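Local structure of iron-containing alcohol dehydrogenase (Ralstonia eutropha, 3JZD) at residues Ser25-Glu30 and Ala55-Pro60; Val41-Asn46 and Val65-Val70; Pro130-Thr135 and Pro146-Arg151. The protein probably reduces maleylacetate to 3-oxoadipate with NADH or NADPH, working as a homodimer of the iron-containing alcohol dehydrogenase family in the breakdown of aromatic hydrocarbons. All coordinates share one frame; numbering follows the deposited sequence.

Interaction 1: residues Ser25-Glu30 and Ala55-Pro60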
loop_
_atom_site.group_PDB
_atom_site.type_symbol
_atom_site.label_atom_id
_atom_site.label_comp_id
_atom_site.label_asym_id
_atom_site.label_seq_id
_atom_site.Cartn_x
_atom_site.Cartn_y
_atom_site.Cartn_z
ATOM N N SER A 25 1.901 22.800 -8.904
ATOM C CA SER A 25 2.481 24.051 -8.387
ATOM C C SER A 25 3.511 23.864 -7.279
ATOM O O SER A 25 4.151 24.806 -6.889
ATOM C CB SER A 25 1.414 25.008 -7.859
ATOM O OG SER A 25 0.877 24.534 -6.644
ATOM N N GLN A 26 3.668 22.661 -6.755
ATOM C CA GLN A 26 4.600 22.418 -5.677
ATOM C C GLN A 26 5.834 21.753 -6.216
ATOM O O GLN A 26 6.623 21.239 -5.452
ATOM C CB GLN A 26 3.953 21.505 -4.617
ATOM C CG GLN A 26 2.678 22.078 -4.053
ATOM C CD GLN A 26 1.927 21.103 -3.148
ATOM O OE1 GLN A 26 2.474 20.088 -2.685
ATOM N NE2 GLN A 26 0.660 21.417 -2.890
ATOM N N VAL A 27 6.021 21.775 -7.529
ATOM C CA VAL A 27 7.154 21.096 -8.130
ATOM C C VAL A 27 8.518 21.553 -7.600
ATOM O O VAL A 27 9.390 20.714 -7.355
ATOM C CB VAL A 27 7.113 21.123 -9.709
ATOM C CG1 VAL A 27 7.186 22.559 -10.322
ATOM C CG2 VAL A 27 8.220 20.217 -10.285
ATOM N N ALA A 28 8.715 22.855 -7.409
ATOM C CA ALA A 28 10.013 23.375 -6.934
ATOM C C ALA A 28 10.307 22.833 -5.552
ATOM O O ALA A 28 11.444 22.470 -5.275
ATOM C CB ALA A 28 10.041 24.901 -6.889
ATOM N N ALA A 29 9.286 22.823 -4.685
ATOM C CA ALA A 29 9.406 22.306 -3.307
ATOM C C ALA A 29 9.833 20.817 -3.338
ATOM O O ALA A 29 10.626 20.400 -2.518
ATOM C CB ALA A 29 8.084 22.476 -2.490
ATOM N N GLU A 30 9.329 20.049 -4.308
ATOM C CA GLU A 30 9.690 18.614 -4.413
ATOM C C GLU A 30 11.105 18.360 -4.908
ATOM O O GLU A 30 11.794 17.438 -4.448
ATOM C CB GLU A 30 8.648 17.874 -5.253
ATOM C CG GLU A 30 7.300 17.839 -4.566
ATOM C CD GLU A 30 7.358 17.148 -3.177
ATOM O OE1 GLU A 30 8.156 16.205 -2.983
ATOM O OE2 GLU A 30 6.589 17.542 -2.302
ATOM N N ALA A 55 8.854 24.432 -15.997
ATOM C CA ALA A 55 10.159 25.122 -15.985
ATOM C C ALA A 55 10.031 26.499 -15.335
ATOM O O ALA A 55 10.882 26.899 -14.545
ATOM C CB ALA A 55 10.751 25.222 -17.351
ATOM N N ASP A 56 8.944 27.204 -15.606
ATOM C CA ASP A 56 8.759 28.479 -14.954
ATOM C C ASP A 56 8.537 28.335 -13.445
ATOM O O ASP A 56 9.016 29.161 -12.697
ATOM C CB ASP A 56 7.623 29.258 -15.578
ATOM C CG ASP A 56 7.990 29.799 -16.971
ATOM O OD1 ASP A 56 9.192 29.813 -17.334
ATOM O OD2 ASP A 56 7.070 30.199 -17.701
ATOM N N LEU A 57 7.794 27.318 -13.009
ATOM C CA LEU A 57 7.612 27.101 -11.591
ATOM C C LEU A 57 8.969 26.824 -10.898
ATOM O O LEU A 57 9.196 27.281 -9.793
ATOM C CB LEU A 57 6.607 25.977 -11.317
ATOM C CG LEU A 57 5.151 26.405 -11.527
ATOM C CD1 LEU A 57 4.205 25.238 -11.793
ATOM C CD2 LEU A 57 4.701 27.179 -10.338
ATOM N N LEU A 58 9.860 26.109 -11.554
ATOM C CA LEU A 58 11.161 25.782 -10.968
ATOM C C LEU A 58 12.065 27.002 -10.817
ATOM O O LEU A 58 12.940 27.027 -9.942
ATOM C CB LEU A 58 11.886 24.740 -11.811
ATOM C CG LEU A 58 11.276 23.356 -11.739
ATOM C CD1 LEU A 58 11.926 22.449 -12.783
ATOM C CD2 LEU A 58 11.427 22.788 -10.330
ATOM N N GLY A 59 11.844 27.993 -11.687
ATOM C CA GLY A 59 12.570 29.227 -11.660
ATOM C C GLY A 59 14.038 28.920 -11.818
ATOM O O GLY A 59 14.389 28.201 -12.742
ATOM N N PRO A 60 14.874 29.372 -10.865
ATOM C CA PRO A 60 16.302 29.167 -10.981
ATOM C C PRO A 60 16.729 27.722 -10.776
ATOM O O PRO A 60 17.886 27.424 -11.023
ATOM C CB PRO A 60 16.868 30.080 -9.889
ATOM C CG PRO A 60 15.829 30.059 -8.869
ATOM C CD PRO A 60 14.547 30.101 -9.629
#
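V27 and L57 make the closest apolar approach between the start of one helix and the end of another, with CG1 of V27 lying 3.6 Å from CB of L57. The valine divides its two methyls between two leucines. CG1 sits between the backbone N and the carbonyl carbon (chi1 63°) and meets the base of L57, while CG2, anti to the backbone N, faces CD2 of L58 at 4.1 Å. The two leucines share much the same rotamer, CG anti to the carbonyl carbon, yet they serve different neighbours. L57 crosses V27 obliquely and extends CD1 to 4.0 Å from CA of S25; L58 crosses V27 at about a right angle and brings CD2 to 3.7 Å from CA of A28. That methyl therefore packs on the backbone of A28 more closely than on its CB, and the methyl of A28 lies instead 3.8 Å from the carbonyl O of L57.

Both helices flank the parallel sheet of the N-terminal Rossmann-like domain: helix 27-33 precedes strand 39-42, and helix 48-58 follows it. L58 is the inward member, its side chain resting on A39 and V41 of that strand, whereas L57 is exposed at the surface. Q26 occupies the N-cap position of the first helix; G59, with positive phi, ends the helical run of the second. No hydrogen bond joins the segments, and the hydroxyl of S25 is hydrogen-bonded to G22 O. The end of the E30 side chain leads away from the leucines and forms a salt bridge with R16.

Interaction 2: residues Val41-Asn46 and Val65-Val70. With NAD (nicotinamide-adenine-dinucleotide), chain E.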
loop_
_atom_site.group_PDB
_atom_site.type_symbol
_atom_site.label_atom_id
_atom_site.label_comp_id
_atom_site.label_asym_id
_atom_site.label_seq_id
_atom_site.Cartn_x
_atom_site.Cartn_y
_atom_site.Cartn_z
ATOM N N VAL A 41 13.631 19.479 -17.319
ATOM C CA VAL A 41 12.243 19.147 -17.591
ATOM C C VAL A 41 12.179 18.450 -18.951
ATOM O O VAL A 41 12.732 18.950 -19.966
ATOM C CB VAL A 41 11.342 20.412 -17.587
ATOM C CG1 VAL A 41 9.858 19.994 -17.843
ATOM C CG2 VAL A 41 11.524 21.214 -16.270
ATOM N N LEU A 42 11.476 17.326 -18.969
ATOM C CA LEU A 42 11.358 16.487 -20.124
ATOM C C LEU A 42 9.936 16.464 -20.628
ATOM O O LEU A 42 8.984 16.437 -19.826
ATOM C CB LEU A 42 11.736 15.051 -19.735
ATOM C CG LEU A 42 13.066 14.793 -19.028
ATOM C CD1 LEU A 42 13.198 13.316 -18.544
ATOM C CD2 LEU A 42 14.201 15.194 -19.948
ATOM N N CYS A 43 9.779 16.430 -21.944
ATOM C CA CYS A 43 8.450 16.283 -22.556
ATOM C C CYS A 43 8.559 15.848 -23.995
ATOM O O CYS A 43 9.661 15.788 -24.554
ATOM C CB CYS A 43 7.665 17.605 -22.491
ATOM S SG CYS A 43 8.434 18.990 -23.348
ATOM N N THR A 44 7.411 15.539 -24.586
ATOM C CA THR A 44 7.334 15.271 -26.008
ATOM C C THR A 44 7.191 16.674 -26.654
ATOM O O THR A 44 6.850 17.636 -25.962
ATOM C CB THR A 44 6.094 14.460 -26.380
ATOM O OG1 THR A 44 4.933 15.175 -25.955
ATOM C CG2 THR A 44 6.081 13.099 -25.734
ATOM N N PRO A 45 7.389 16.782 -27.981
ATOM C CA PRO A 45 7.239 18.108 -28.581
ATOM C C PRO A 45 5.815 18.640 -28.448
ATOM O O PRO A 45 5.630 19.856 -28.421
ATOM C CB PRO A 45 7.621 17.893 -30.056
ATOM C CG PRO A 45 8.350 16.575 -30.110
ATOM C CD PRO A 45 7.778 15.754 -28.966
ATOM N N ASN A 46 4.837 17.746 -28.287
ATOM C CA ASN A 46 3.429 18.129 -28.136
ATOM C C ASN A 46 3.070 18.677 -26.776
ATOM O O ASN A 46 1.985 19.222 -26.619
ATOM C CB ASN A 46 2.498 16.926 -28.337
ATOM C CG ASN A 46 2.486 16.411 -29.740
ATOM O OD1 ASN A 46 2.816 17.123 -30.696
ATOM N ND2 ASN A 46 2.057 15.162 -29.888
ATOM N N VAL A 65 14.354 22.841 -20.718
ATOM C CA VAL A 65 13.385 21.873 -21.186
ATOM C C VAL A 65 13.947 21.108 -22.363
ATOM O O VAL A 65 14.449 21.694 -23.302
ATOM C CB VAL A 65 12.073 22.542 -21.641
ATOM C CG1 VAL A 65 11.127 21.518 -22.285
ATOM C CG2 VAL A 65 11.407 23.243 -20.488
ATOM N N TYR A 66 13.905 19.795 -22.271
ATOM C CA TYR A 66 14.313 18.932 -23.337
ATOM C C TYR A 66 13.016 18.328 -23.816
ATOM O O TYR A 66 12.438 17.462 -23.144
ATOM C CB TYR A 66 15.233 17.831 -22.854
ATOM C CG TYR A 66 15.601 16.901 -23.986
ATOM C CD1 TYR A 66 14.859 15.770 -24.250
ATOM C CD2 TYR A 66 16.667 17.197 -24.822
ATOM C CE1 TYR A 66 15.188 14.934 -25.297
ATOM C CE2 TYR A 66 17.016 16.363 -25.853
ATOM C CZ TYR A 66 16.287 15.246 -26.083
ATOM O OH TYR A 66 16.632 14.432 -27.102
ATOM N N ALA A 67 12.585 18.776 -24.986
ATOM C CA ALA A 67 11.296 18.403 -25.563
ATOM C C ALA A 67 11.374 17.366 -26.656
ATOM O O ALA A 67 10.631 17.446 -27.622
ATOM C CB ALA A 67 10.614 19.637 -26.100
ATOM N N GLY A 68 12.198 16.351 -26.492
ATOM C CA GLY A 68 12.274 15.302 -27.488
ATOM C C GLY A 68 11.870 13.917 -27.023
ATOM O O GLY A 68 12.337 12.932 -27.578
ATOM N N ALA A 69 11.011 13.786 -26.026
ATOM C CA ALA A 69 10.572 12.440 -25.649
ATOM C C ALA A 69 9.881 11.858 -26.877
ATOM O O ALA A 69 9.244 12.607 -27.626
ATOM C CB ALA A 69 9.634 12.451 -24.511
ATOM N N VAL A 70 9.991 10.532 -27.036
ATOM C CA VAL A 70 9.419 9.806 -28.157
ATOM C C VAL A 70 8.935 8.419 -27.743
ATOM O O VAL A 70 9.605 7.708 -26.975
ATOM C CB VAL A 70 10.457 9.627 -29.298
ATOM C CG1 VAL A 70 9.913 8.666 -30.350
ATOM C CG2 VAL A 70 10.857 10.977 -29.924
HETATM P PA NAD E . 2.471 8.490 -24.535
HETATM O O1A NAD E . 3.377 8.874 -23.402
HETATM O O2A NAD E . 3.263 7.788 -25.552
HETATM O O5B NAD E . 1.581 9.746 -25.001
HETATM C C5B NAD E . 0.913 9.736 -26.260
HETATM C C4B NAD E . 0.684 11.168 -26.711
HETATM O O4B NAD E . -0.233 11.842 -25.873
HETATM C C3B NAD E . 1.973 11.978 -26.636
HETATM O O3B NAD E . 2.110 12.808 -27.754
HETATM C C2B NAD E . 1.791 12.874 -25.434
HETATM O O2B NAD E . 2.530 14.068 -25.540
HETATM C C1B NAD E . 0.281 13.088 -25.460
HETATM N N9A NAD E . -0.261 13.399 -24.138
HETATM C C8A NAD E . 0.003 12.674 -23.004
HETATM N N7A NAD E . -0.687 13.226 -21.992
HETATM C C5A NAD E . -1.375 14.287 -22.435
HETATM C C6A NAD E . -2.199 15.226 -21.796
HETATM N N6A NAD E . -2.730 15.018 -20.608
HETATM N N1A NAD E . -2.723 16.252 -22.544
HETATM C C2A NAD E . -2.446 16.358 -23.886
HETATM N N3A NAD E . -1.642 15.427 -24.521
HETATM C C4A NAD E . -1.092 14.413 -23.797
HETATM O O3 NAD E . 1.266 7.495 -24.139
HETATM P PN NAD E . 1.192 6.514 -22.864
HETATM O O1N NAD E . 0.108 5.518 -23.272
HETATM O O2N NAD E . 1.119 7.307 -21.621
HETATM O O5D NAD E . 2.572 5.783 -22.768
HETATM C C5D NAD E . 2.787 4.582 -23.448
HETATM C C4D NAD E . 4.282 4.332 -23.437
HETATM O O4D NAD E . 4.657 4.135 -22.097
HETATM C C3D NAD E . 4.658 3.062 -24.175
HETATM O O3D NAD E . 5.981 3.184 -24.598
HETATM C C2D NAD E . 4.542 2.021 -23.107
HETATM O O2D NAD E . 5.246 0.848 -23.431
HETATM C C1D NAD E . 5.119 2.807 -21.927
HETATM N N1N NAD E . 4.711 2.226 -20.637
HETATM C C2N NAD E . 5.691 1.714 -19.827
HETATM C C3N NAD E . 5.364 1.160 -18.598
HETATM C C7N NAD E . 6.450 0.678 -17.663
HETATM O O7N NAD E . 6.110 0.175 -16.406
HETATM N N7N NAD E . 7.730 0.753 -17.972
HETATM C C4N NAD E . 4.018 1.136 -18.197
HETATM C C5N NAD E . 3.033 1.667 -19.022
HETATM C C6N NAD E . 3.398 2.238 -20.243
#
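C43 lays its sulphur over the methyl of A67, SG to CB 3.6 Å, and also meets CG1 of V65 at 3.8 Å. SG stands between the backbone N and the carbonyl carbon of its own residue (chi1 61°), a rotamer that brings it beside both partners. Before this point the two segments pair as parallel strands. The amide of Y66 bonds to V41 O at 2.7 Å, almost straight on to the carbonyl, and the N-H of C43 returns a longer bond to Y66 O. V41 and V65 lie on one face of the sheet; on the other, the L42 side chain slants past Y66, bringing CD2 to 4.1 Å from CB of Y66, whose hydroxyl is bonded to D80.

Past Y66 the pairing changes character. G68 carries the chain round, and the amide of A69 bonds to C43 O at 2.8 Å, with the donor tilted 34° from the carbonyl plane. The methyl of A69 comes within 3.3 Å of that same oxygen of C43, so the carbonyl is closely covered. P45 sets its ring against A67 O, CG at 3.5 Å.

The loop after strand 39-42 carries two cofactor ligands. T44 points its CB away from the other segment, and OG1 donates to the ribose hydroxyl oxygen O2B of NAD at 2.7 Å, while CG2 packs near A69. ND2 of N46 bonds to the neighbouring O3B, so the two side chains grip both hydroxyls of the adenosine ribose. Strand 39-42, helix 48-58 and strand 62-66 form a right-handed beta-alpha-beta crossover, and binding of the adenosine ribose just beyond a strand's C-terminal end is typical of Rossmann-like dinucleotide-binding domains.

Interaction 3: residues Pro130-Thr135 and Pro146-Arg151. With NAD (nicotinamide-adenine-dinucleotide), chain E.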
loop_
_atom_site.group_PDB
_atom_site.type_symbol
_atom_site.label_atom_id
_atom_site.label_comp_id
_atom_site.label_asym_id
_atom_site.label_seq_id
_atom_site.Cartn_x
_atom_site.Cartn_y
_atom_site.Cartn_z
ATOM N N PRO A 130 9.530 -0.138 -11.492
ATOM C CA PRO A 130 10.979 -0.140 -11.703
ATOM C C PRO A 130 11.394 -0.667 -13.092
ATOM O O PRO A 130 12.598 -0.985 -13.314
ATOM C CB PRO A 130 11.477 -1.124 -10.635
ATOM C CG PRO A 130 10.347 -2.095 -10.454
ATOM C CD PRO A 130 9.063 -1.359 -10.807
ATOM N N VAL A 131 10.432 -0.770 -14.006
ATOM C CA VAL A 131 10.676 -1.291 -15.357
ATOM C C VAL A 131 10.919 -0.188 -16.359
ATOM O O VAL A 131 10.166 0.803 -16.426
ATOM C CB VAL A 131 9.522 -2.199 -15.836
ATOM C CG1 VAL A 131 9.727 -2.598 -17.298
ATOM C CG2 VAL A 131 9.466 -3.482 -14.956
ATOM N N TYR A 132 12.020 -0.316 -17.093
ATOM C CA TYR A 132 12.355 0.641 -18.138
ATOM C C TYR A 132 12.317 -0.073 -19.481
ATOM O O TYR A 132 12.360 -1.309 -19.555
ATOM C CB TYR A 132 13.742 1.253 -17.929
ATOM C CG TYR A 132 14.851 0.236 -17.920
ATOM C CD1 TYR A 132 15.492 -0.146 -19.106
ATOM C CD2 TYR A 132 15.246 -0.364 -16.743
ATOM C CE1 TYR A 132 16.483 -1.096 -19.094
ATOM C CE2 TYR A 132 16.246 -1.307 -16.723
ATOM C CZ TYR A 132 16.854 -1.669 -17.896
ATOM O OH TYR A 132 17.844 -2.606 -17.855
ATOM N N GLY A 133 12.264 0.723 -20.541
ATOM C CA GLY A 133 12.231 0.220 -21.907
ATOM C C GLY A 133 13.090 1.069 -22.823
ATOM O O GLY A 133 13.141 2.279 -22.680
ATOM N N LEU A 134 13.760 0.416 -23.763
ATOM C CA LEU A 134 14.613 1.086 -24.740
ATOM C C LEU A 134 14.375 0.408 -26.082
ATOM O O LEU A 134 14.285 -0.814 -26.154
ATOM C CB LEU A 134 16.088 0.957 -24.338
ATOM C CG LEU A 134 16.522 1.704 -23.083
ATOM C CD1 LEU A 134 18.022 1.433 -22.790
ATOM C CD2 LEU A 134 16.260 3.203 -23.263
ATOM N N THR A 135 14.209 1.178 -27.137
ATOM C CA THR A 135 14.001 0.551 -28.443
ATOM C C THR A 135 15.308 0.670 -29.216
ATOM O O THR A 135 15.817 1.778 -29.407
ATOM C CB THR A 135 12.824 1.154 -29.221
ATOM O OG1 THR A 135 11.654 1.066 -28.410
ATOM C CG2 THR A 135 12.591 0.378 -30.547
ATOM N N PRO A 146 15.760 -0.660 -9.709
ATOM C CA PRO A 146 15.227 0.254 -8.672
ATOM C C PRO A 146 15.598 1.696 -8.940
ATOM O O PRO A 146 14.846 2.604 -8.648
ATOM C CB PRO A 146 15.926 -0.213 -7.390
ATOM C CG PRO A 146 16.296 -1.617 -7.647
ATOM C CD PRO A 146 16.587 -1.731 -9.122
ATOM N N ARG A 147 16.764 1.855 -9.518
ATOM C CA ARG A 147 17.329 3.123 -9.943
ATOM C C ARG A 147 16.414 3.961 -10.835
ATOM O O ARG A 147 16.478 5.187 -10.796
ATOM C CB ARG A 147 18.561 2.722 -10.739
ATOM C CG ARG A 147 19.731 3.640 -10.826
ATOM C CD ARG A 147 20.902 2.804 -11.375
ATOM N NE ARG A 147 22.172 3.444 -11.129
ATOM C CZ ARG A 147 22.716 4.370 -11.910
ATOM N NH1 ARG A 147 22.078 4.780 -13.001
ATOM N NH2 ARG A 147 23.900 4.899 -11.595
ATOM N N VAL A 148 15.552 3.313 -11.628
ATOM C CA VAL A 148 14.649 4.014 -12.553
ATOM C C VAL A 148 13.301 4.393 -11.953
ATOM O O VAL A 148 12.566 5.144 -12.554
ATOM C CB VAL A 148 14.449 3.232 -13.886
ATOM C CG1 VAL A 148 15.826 2.819 -14.432
ATOM C CG2 VAL A 148 13.535 2.000 -13.713
ATOM N N LEU A 149 12.967 3.824 -10.796
ATOM C CA LEU A 149 11.757 4.155 -10.077
ATOM C C LEU A 149 11.785 5.656 -9.656
ATOM O O LEU A 149 12.688 6.095 -8.947
ATOM C CB LEU A 149 11.620 3.231 -8.852
ATOM C CG LEU A 149 10.286 3.227 -8.108
ATOM C CD1 LEU A 149 9.152 2.691 -9.004
ATOM C CD2 LEU A 149 10.403 2.430 -6.799
ATOM N N PRO A 150 10.828 6.465 -10.142
ATOM C CA PRO A 150 10.776 7.862 -9.714
ATOM C C PRO A 150 10.711 8.043 -8.205
ATOM O O PRO A 150 10.035 7.280 -7.518
ATOM C CB PRO A 150 9.490 8.368 -10.378
ATOM C CG PRO A 150 9.428 7.574 -11.671
ATOM C CD PRO A 150 9.851 6.190 -11.207
ATOM N N ARG A 151 11.453 9.002 -7.676
ATOM C CA ARG A 151 11.463 9.230 -6.227
ATOM C C ARG A 151 10.155 9.849 -5.777
ATOM O O ARG A 151 9.704 9.586 -4.671
ATOM C CB ARG A 151 12.547 10.219 -5.844
ATOM C CG ARG A 151 13.943 9.834 -6.228
ATOM C CD ARG A 151 14.483 8.605 -5.510
ATOM N NE ARG A 151 15.624 8.184 -6.304
ATOM C CZ ARG A 151 16.867 8.677 -6.213
ATOM N NH1 ARG A 151 17.193 9.582 -5.296
ATOM N NH2 ARG A 151 17.807 8.247 -7.050
HETATM P PA NAD E . 2.471 8.490 -24.535
HETATM O O1A NAD E . 3.377 8.874 -23.402
HETATM O O2A NAD E . 3.263 7.788 -25.552
HETATM O O5B NAD E . 1.581 9.746 -25.001
HETATM C C5B NAD E . 0.913 9.736 -26.260
HETATM C C4B NAD E . 0.684 11.168 -26.711
HETATM O O4B NAD E . -0.233 11.842 -25.873
HETATM C C3B NAD E . 1.973 11.978 -26.636
HETATM O O3B NAD E . 2.110 12.808 -27.754
HETATM C C2B NAD E . 1.791 12.874 -25.434
HETATM O O2B NAD E . 2.530 14.068 -25.540
HETATM C C1B NAD E . 0.281 13.088 -25.460
HETATM N N9A NAD E . -0.261 13.399 -24.138
HETATM C C8A NAD E . 0.003 12.674 -23.004
HETATM N N7A NAD E . -0.687 13.226 -21.992
HETATM C C5A NAD E . -1.375 14.287 -22.435
HETATM C C6A NAD E . -2.199 15.226 -21.796
HETATM N N6A NAD E . -2.730 15.018 -20.608
HETATM N N1A NAD E . -2.723 16.252 -22.544
HETATM C C2A NAD E . -2.446 16.358 -23.886
HETATM N N3A NAD E . -1.642 15.427 -24.521
HETATM C C4A NAD E . -1.092 14.413 -23.797
HETATM O O3 NAD E . 1.266 7.495 -24.139
HETATM P PN NAD E . 1.192 6.514 -22.864
HETATM O O1N NAD E . 0.108 5.518 -23.272
HETATM O O2N NAD E . 1.119 7.307 -21.621
HETATM O O5D NAD E . 2.572 5.783 -22.768
HETATM C C5D NAD E . 2.787 4.582 -23.448
HETATM C C4D NAD E . 4.282 4.332 -23.437
HETATM O O4D NAD E . 4.657 4.135 -22.097
HETATM C C3D NAD E . 4.658 3.062 -24.175
HETATM O O3D NAD E . 5.981 3.184 -24.598
HETATM C C2D NAD E . 4.542 2.021 -23.107
HETATM O O2D NAD E . 5.246 0.848 -23.431
HETATM C C1D NAD E . 5.119 2.807 -21.927
HETATM N N1N NAD E . 4.711 2.226 -20.637
HETATM C C2N NAD E . 5.691 1.714 -19.827
HETATM C C3N NAD E . 5.364 1.160 -18.598
HETATM C C7N NAD E . 6.450 0.678 -17.663
HETATM O O7N NAD E . 6.110 0.175 -16.406
HETATM N N7N NAD E . 7.730 0.753 -17.972
HETATM C C4N NAD E . 4.018 1.136 -18.197
HETATM C C5N NAD E . 3.033 1.667 -19.022
HETATM C C6N NAD E . 3.398 2.238 -20.243
#
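V148 turns its two methyls to different partners: CG1 meets the ring of Y132, and CG2 presses on the backbone of P130. The valine and tyrosine side chains cross at about a right angle, with CG1 of V148 4.0 Å from CD2 of Y132, approaching the ring obliquely. CB of Y132 points toward the turn, and CG, held between the backbone N and the carbonyl carbon (chi1 60°), starts the ring on its way to V148. The other methyl of V148, CG2, comes within 3.2 Å of P130 O, a tight approach of a carbon to a carbonyl oxygen, and CG2 of V148 stands 3.5 Å from C of P130. L149 takes the other end of P130: its CD1 lies 3.8 Å from the proline N and 4.4 Å from CD, so valine and leucine meet successive parts of one residue. CB of P130 also lies near N of P146.

The first segment opens a beta hairpin and the second follows it. Strand 131-136 pairs antiparallel with strand 139-144, and the chain then makes a short 3-10 turn at 146-148, closed by the bond from L149 N to P146 O, before entering strand 152-155 of the parallel sheet. The contact thus packs that turn against the start of the hairpin. Helix 99-112 borders it as well, with L110 touching both Y132 and V148.

CB of V131 points away from the turn, and CG1 of V131 lies 4.0 Å from N7N of NAD. The backbone does the polar work: V131 O accepts a bond from the carboxamide nitrogen N7N of NAD, with an N-H...O angle of 146°. K106 NZ is bonded to the same oxygen, giving this carbonyl two donors at the nicotinamide end.

The three contacts follow the dinucleotide-binding half of the chain from its periphery to the cofactor. Interaction 1 is the outer one, partly exposed helix-to-helix packing without a hydrogen bond between its segments. Interaction 2 is buried and joined by backbone bonds, two between parallel strands and one in the loops beyond. They have helix 48-58 in common: it supplies one side of interaction 1 and connects the two strands of interaction 2, and L58 CD1 touches V41 CG2 at 3.7 Å. Interaction 3, partly buried, is apolar like interaction 1 but stands apart, its nearest atoms about 7 Å from either. NAD bridges it to interaction 2, which holds the adenosine ribose through side chains, whereas interaction 3 meets the carboxamide through a backbone carbonyl.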